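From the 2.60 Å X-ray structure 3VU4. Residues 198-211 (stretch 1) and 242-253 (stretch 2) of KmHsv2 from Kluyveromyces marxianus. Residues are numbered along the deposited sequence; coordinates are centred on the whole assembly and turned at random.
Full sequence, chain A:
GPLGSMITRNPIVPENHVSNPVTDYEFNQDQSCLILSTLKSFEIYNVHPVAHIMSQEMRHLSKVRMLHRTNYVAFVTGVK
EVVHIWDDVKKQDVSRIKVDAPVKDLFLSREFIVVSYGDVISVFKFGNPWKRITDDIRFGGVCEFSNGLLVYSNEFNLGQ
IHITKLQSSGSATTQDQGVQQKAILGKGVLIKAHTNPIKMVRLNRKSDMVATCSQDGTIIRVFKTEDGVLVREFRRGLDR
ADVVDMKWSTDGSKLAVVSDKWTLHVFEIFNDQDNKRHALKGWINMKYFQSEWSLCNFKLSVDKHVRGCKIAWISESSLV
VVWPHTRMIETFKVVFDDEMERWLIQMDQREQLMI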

# COMPACT_ATOMS: atom_id res chain seq x y z
N ILE A 198 13.45 -7.68 -5.35
CA ILE A 198 12.06 -7.48 -4.98
C ILE A 198 11.50 -6.16 -5.50
O ILE A 198 12.14 -5.10 -5.40
CB ILE A 198 11.89 -7.52 -3.44
CG1 ILE A 198 11.87 -8.98 -2.97
CG2 ILE A 198 10.62 -6.78 -3.02
CD1 ILE A 198 11.86 -9.14 -1.48
N LYS A 199 10.31 -6.23 -6.08
CA LYS A 199 9.63 -5.07 -6.62
C LYS A 199 9.00 -4.26 -5.49
O LYS A 199 9.22 -3.05 -5.38
CB LYS A 199 8.56 -5.50 -7.62
CG LYS A 199 7.78 -4.35 -8.25
CD LYS A 199 8.71 -3.34 -8.87
CE LYS A 199 7.93 -2.27 -9.62
NZ LYS A 199 8.82 -1.13 -9.95
N MET A 200 8.23 -4.94 -4.64
CA MET A 200 7.57 -4.30 -3.50
C MET A 200 7.05 -5.36 -2.54
O MET A 200 6.87 -6.51 -2.92
CB MET A 200 6.39 -3.45 -3.97
CG MET A 200 5.31 -4.24 -4.66
SD MET A 200 3.88 -3.24 -5.07
CE MET A 200 4.35 -2.70 -6.68
N VAL A 201 6.83 -4.96 -1.29
CA VAL A 201 6.28 -5.89 -0.30
C VAL A 201 5.06 -5.25 0.33
O VAL A 201 4.98 -4.03 0.44
CB VAL A 201 7.31 -6.28 0.80
CG1 VAL A 201 8.53 -6.93 0.15
CG2 VAL A 201 7.69 -5.09 1.62
N ARG A 202 4.09 -6.06 0.72
CA ARG A 202 2.87 -5.53 1.30
C ARG A 202 2.33 -6.34 2.47
O ARG A 202 2.10 -7.55 2.36
CB ARG A 202 1.80 -5.44 0.21
CG ARG A 202 2.11 -4.44 -0.90
CD ARG A 202 1.82 -3.01 -0.44
NE ARG A 202 1.97 -2.04 -1.52
CZ ARG A 202 3.13 -1.57 -1.96
NH1 ARG A 202 4.27 -1.95 -1.41
NH2 ARG A 202 3.15 -0.71 -2.97
N LEU A 203 2.13 -5.65 3.59
CA LEU A 203 1.59 -6.25 4.80
C LEU A 203 0.07 -6.19 4.75
O LEU A 203 -0.50 -5.24 4.21
CB LEU A 203 2.07 -5.49 6.03
CG LEU A 203 3.54 -5.63 6.43
CD1 LEU A 203 3.87 -4.62 7.52
CD2 LEU A 203 3.83 -7.05 6.90
N ASN A 204 -0.59 -7.22 5.28
CA ASN A 204 -2.05 -7.21 5.31
C ASN A 204 -2.46 -6.42 6.56
O ASN A 204 -1.62 -6.07 7.39
CB ASN A 204 -2.62 -8.65 5.30
CG ASN A 204 -2.21 -9.48 6.52
OD1 ASN A 204 -1.30 -9.12 7.28
ND2 ASN A 204 -2.87 -10.63 6.69
N ARG A 205 -3.75 -6.10 6.67
CA ARG A 205 -4.28 -5.32 7.78
C ARG A 205 -3.72 -5.67 9.16
O ARG A 205 -3.27 -4.79 9.89
CB ARG A 205 -5.80 -5.46 7.82
CG ARG A 205 -6.56 -4.24 7.41
CD ARG A 205 -7.15 -3.52 8.60
NE ARG A 205 -8.37 -2.78 8.24
CZ ARG A 205 -8.45 -1.89 7.26
NH1 ARG A 205 -7.37 -1.61 6.52
NH2 ARG A 205 -9.60 -1.27 7.00
N LYS A 206 -3.78 -6.95 9.51
CA LYS A 206 -3.30 -7.42 10.80
C LYS A 206 -1.78 -7.53 10.90
O LYS A 206 -1.24 -7.60 12.00
CB LYS A 206 -3.92 -8.78 11.11
CG LYS A 206 -5.43 -8.77 11.16
CD LYS A 206 -5.98 -10.19 11.25
CE LYS A 206 -7.50 -10.18 11.23
NZ LYS A 206 -8.06 -11.55 11.04
N SER A 207 -1.10 -7.54 9.76
CA SER A 207 0.36 -7.66 9.72
C SER A 207 0.84 -9.07 9.98
O SER A 207 2.02 -9.28 10.26
CB SER A 207 1.02 -6.70 10.72
OG SER A 207 1.00 -5.37 10.25
N ASP A 208 -0.06 -10.04 9.90
CA ASP A 208 0.31 -11.43 10.13
C ASP A 208 0.78 -12.08 8.84
O ASP A 208 1.29 -13.20 8.85
CB ASP A 208 -0.85 -12.21 10.74
CG ASP A 208 -2.12 -12.10 9.93
OD1 ASP A 208 -2.63 -13.15 9.48
OD2 ASP A 208 -2.61 -10.97 9.73
N MET A 209 0.61 -11.38 7.72
CA MET A 209 1.07 -11.90 6.43
C MET A 209 1.70 -10.78 5.60
O MET A 209 1.39 -9.60 5.78
CB MET A 209 -0.09 -12.51 5.64
CG MET A 209 -0.64 -13.81 6.22
SD MET A 209 -1.84 -14.62 5.14
CE MET A 209 -3.26 -13.42 5.18
N VAL A 210 2.62 -11.15 4.72
CA VAL A 210 3.26 -10.16 3.87
C VAL A 210 3.32 -10.70 2.44
O VAL A 210 3.74 -11.83 2.22
CB VAL A 210 4.68 -9.82 4.36
CG1 VAL A 210 5.55 -11.07 4.37
CG2 VAL A 210 5.27 -8.74 3.48
N ALA A 211 2.86 -9.90 1.48
CA ALA A 211 2.87 -10.32 0.08
C ALA A 211 4.08 -9.71 -0.62
O ALA A 211 4.41 -8.53 -0.41
CB ALA A 211 1.58 -9.89 -0.62
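Stretch 2, residues 242-253: DVVDMKWSTDGS

What fills the apolar centre? Trp-248, with chi1 near -69° (m), gives up more surface than any other residue of stretch 2. Its CZ2 lies 3.7 Å from Ala-211 CB and its CZ3 3.6 Å from Met-209 CE, while Asn-204 CB sits over one face of the ring, a CH-pi contact 3.5 Å from the centroid of the five-membered ring. Met-246 CE reaches to 4.1 Å from Ala-211 CB, and farther along Met-200 CE meets Val-243 CG1 at 3.4 Å.

How do the backbones run? Strand 243-248 is extended except at Val-244, where psi is -37°, and nearly parallel to strand 198-203, crossing at -15° with the axes 7.2 Å apart at closest; to strand 209-211 it runs roughly antiparallel, at 158°. No backbone-to-backbone hydrogen bond joins the stretches, so side chains carry the contact. After the strand, a type I turn from Ser-249 to Gly-252 brings Thr-250 CG2 over one face of the Arg-205 guanidinium, 3.4 Å from NH2.

What holds the polar edge? Trp-248 NE1 donates to Arg-202 O at 3.0 Å, anchoring the indole. Arg-202 NH2 forms a salt bridge with Asp-245 OD1 at 3.1 Å. Water 2 links the turns, accepting from Arg-205 N at 2.7 Å and donating to Ser-249 O at 3.0 Å.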

# COMPACT_ATOMS: atom_id res chain seq x y z
N ASP A 242 4.78 -4.56 -15.52
CA ASP A 242 5.35 -4.30 -14.20
C ASP A 242 4.21 -4.00 -13.23
O ASP A 242 3.23 -3.35 -13.60
CB ASP A 242 6.29 -3.10 -14.22
CG ASP A 242 7.50 -3.31 -15.12
OD1 ASP A 242 8.09 -4.41 -15.07
OD2 ASP A 242 7.86 -2.38 -15.86
N VAL A 243 4.35 -4.45 -12.00
CA VAL A 243 3.35 -4.21 -10.99
C VAL A 243 3.47 -2.75 -10.55
O VAL A 243 4.58 -2.26 -10.31
CB VAL A 243 3.58 -5.13 -9.78
CG1 VAL A 243 2.58 -4.80 -8.68
CG2 VAL A 243 3.47 -6.59 -10.22
N VAL A 244 2.35 -2.06 -10.44
CA VAL A 244 2.36 -0.66 -10.02
C VAL A 244 1.94 -0.59 -8.56
O VAL A 244 2.46 0.22 -7.79
CB VAL A 244 1.40 0.19 -10.89
CG1 VAL A 244 1.31 1.60 -10.36
CG2 VAL A 244 1.89 0.20 -12.32
N ASP A 245 1.00 -1.44 -8.17
CA ASP A 245 0.57 -1.46 -6.79
C ASP A 245 -0.10 -2.79 -6.44
O ASP A 245 -0.61 -3.50 -7.31
CB ASP A 245 -0.35 -0.28 -6.48
CG ASP A 245 -0.40 0.03 -4.98
OD1 ASP A 245 0.37 -0.59 -4.22
OD2 ASP A 245 -1.22 0.91 -4.57
N MET A 246 -0.07 -3.11 -5.15
CA MET A 246 -0.62 -4.35 -4.64
C MET A 246 -1.15 -4.05 -3.25
O MET A 246 -0.40 -3.56 -2.40
CB MET A 246 0.49 -5.39 -4.62
CG MET A 246 0.17 -6.67 -3.91
SD MET A 246 1.38 -7.92 -4.40
CE MET A 246 2.84 -7.35 -3.53
N LYS A 247 -2.43 -4.33 -3.03
CA LYS A 247 -3.09 -4.06 -1.75
C LYS A 247 -4.00 -5.22 -1.29
O LYS A 247 -4.53 -5.97 -2.12
CB LYS A 247 -3.88 -2.76 -1.88
CG LYS A 247 -3.30 -1.58 -1.13
CD LYS A 247 -1.81 -1.42 -1.34
CE LYS A 247 -1.31 -0.12 -0.73
NZ LYS A 247 -1.87 1.10 -1.42
N TRP A 248 -4.17 -5.35 0.02
CA TRP A 248 -4.97 -6.42 0.64
C TRP A 248 -6.40 -5.99 1.00
O TRP A 248 -6.61 -4.86 1.44
CB TRP A 248 -4.32 -6.90 1.94
CG TRP A 248 -3.01 -7.66 1.84
CD1 TRP A 248 -1.75 -7.13 1.73
CD2 TRP A 248 -2.84 -9.08 1.97
NE1 TRP A 248 -0.81 -8.13 1.80
CE2 TRP A 248 -1.45 -9.34 1.94
CE3 TRP A 248 -3.73 -10.16 2.10
CZ2 TRP A 248 -0.92 -10.63 2.06
CZ3 TRP A 248 -3.21 -11.44 2.21
CH2 TRP A 248 -1.81 -11.67 2.19
N SER A 249 -7.36 -6.89 0.85
CA SER A 249 -8.74 -6.54 1.22
C SER A 249 -8.75 -6.46 2.75
O SER A 249 -7.89 -7.02 3.42
CB SER A 249 -9.74 -7.58 0.71
OG SER A 249 -9.45 -8.88 1.20
N THR A 250 -9.72 -5.74 3.30
CA THR A 250 -9.79 -5.54 4.75
C THR A 250 -9.75 -6.76 5.66
O THR A 250 -9.20 -6.68 6.76
CB THR A 250 -11.00 -4.66 5.10
OG1 THR A 250 -12.20 -5.24 4.60
CG2 THR A 250 -10.83 -3.28 4.49
N ASP A 251 -10.30 -7.90 5.23
CA ASP A 251 -10.26 -9.11 6.06
C ASP A 251 -9.05 -10.00 5.72
O ASP A 251 -8.88 -11.08 6.29
CB ASP A 251 -11.55 -9.92 5.90
CG ASP A 251 -11.78 -10.36 4.47
OD1 ASP A 251 -10.87 -10.22 3.62
OD2 ASP A 251 -12.89 -10.86 4.19
N GLY A 252 -8.22 -9.55 4.78
CA GLY A 252 -7.04 -10.30 4.39
C GLY A 252 -7.31 -11.45 3.43
O GLY A 252 -6.43 -12.27 3.16
N SER A 253 -8.53 -11.49 2.90
CA SER A 253 -8.96 -12.54 1.98
C SER A 253 -8.48 -12.42 0.53
O SER A 253 -8.15 -13.41 -0.11
CB SER A 253 -10.49 -12.61 1.97
OG SER A 253 -10.95 -13.35 0.85
O HOH W 1 6.28 0.27 -11.64
O HOH W 2 -5.60 -7.39 5.26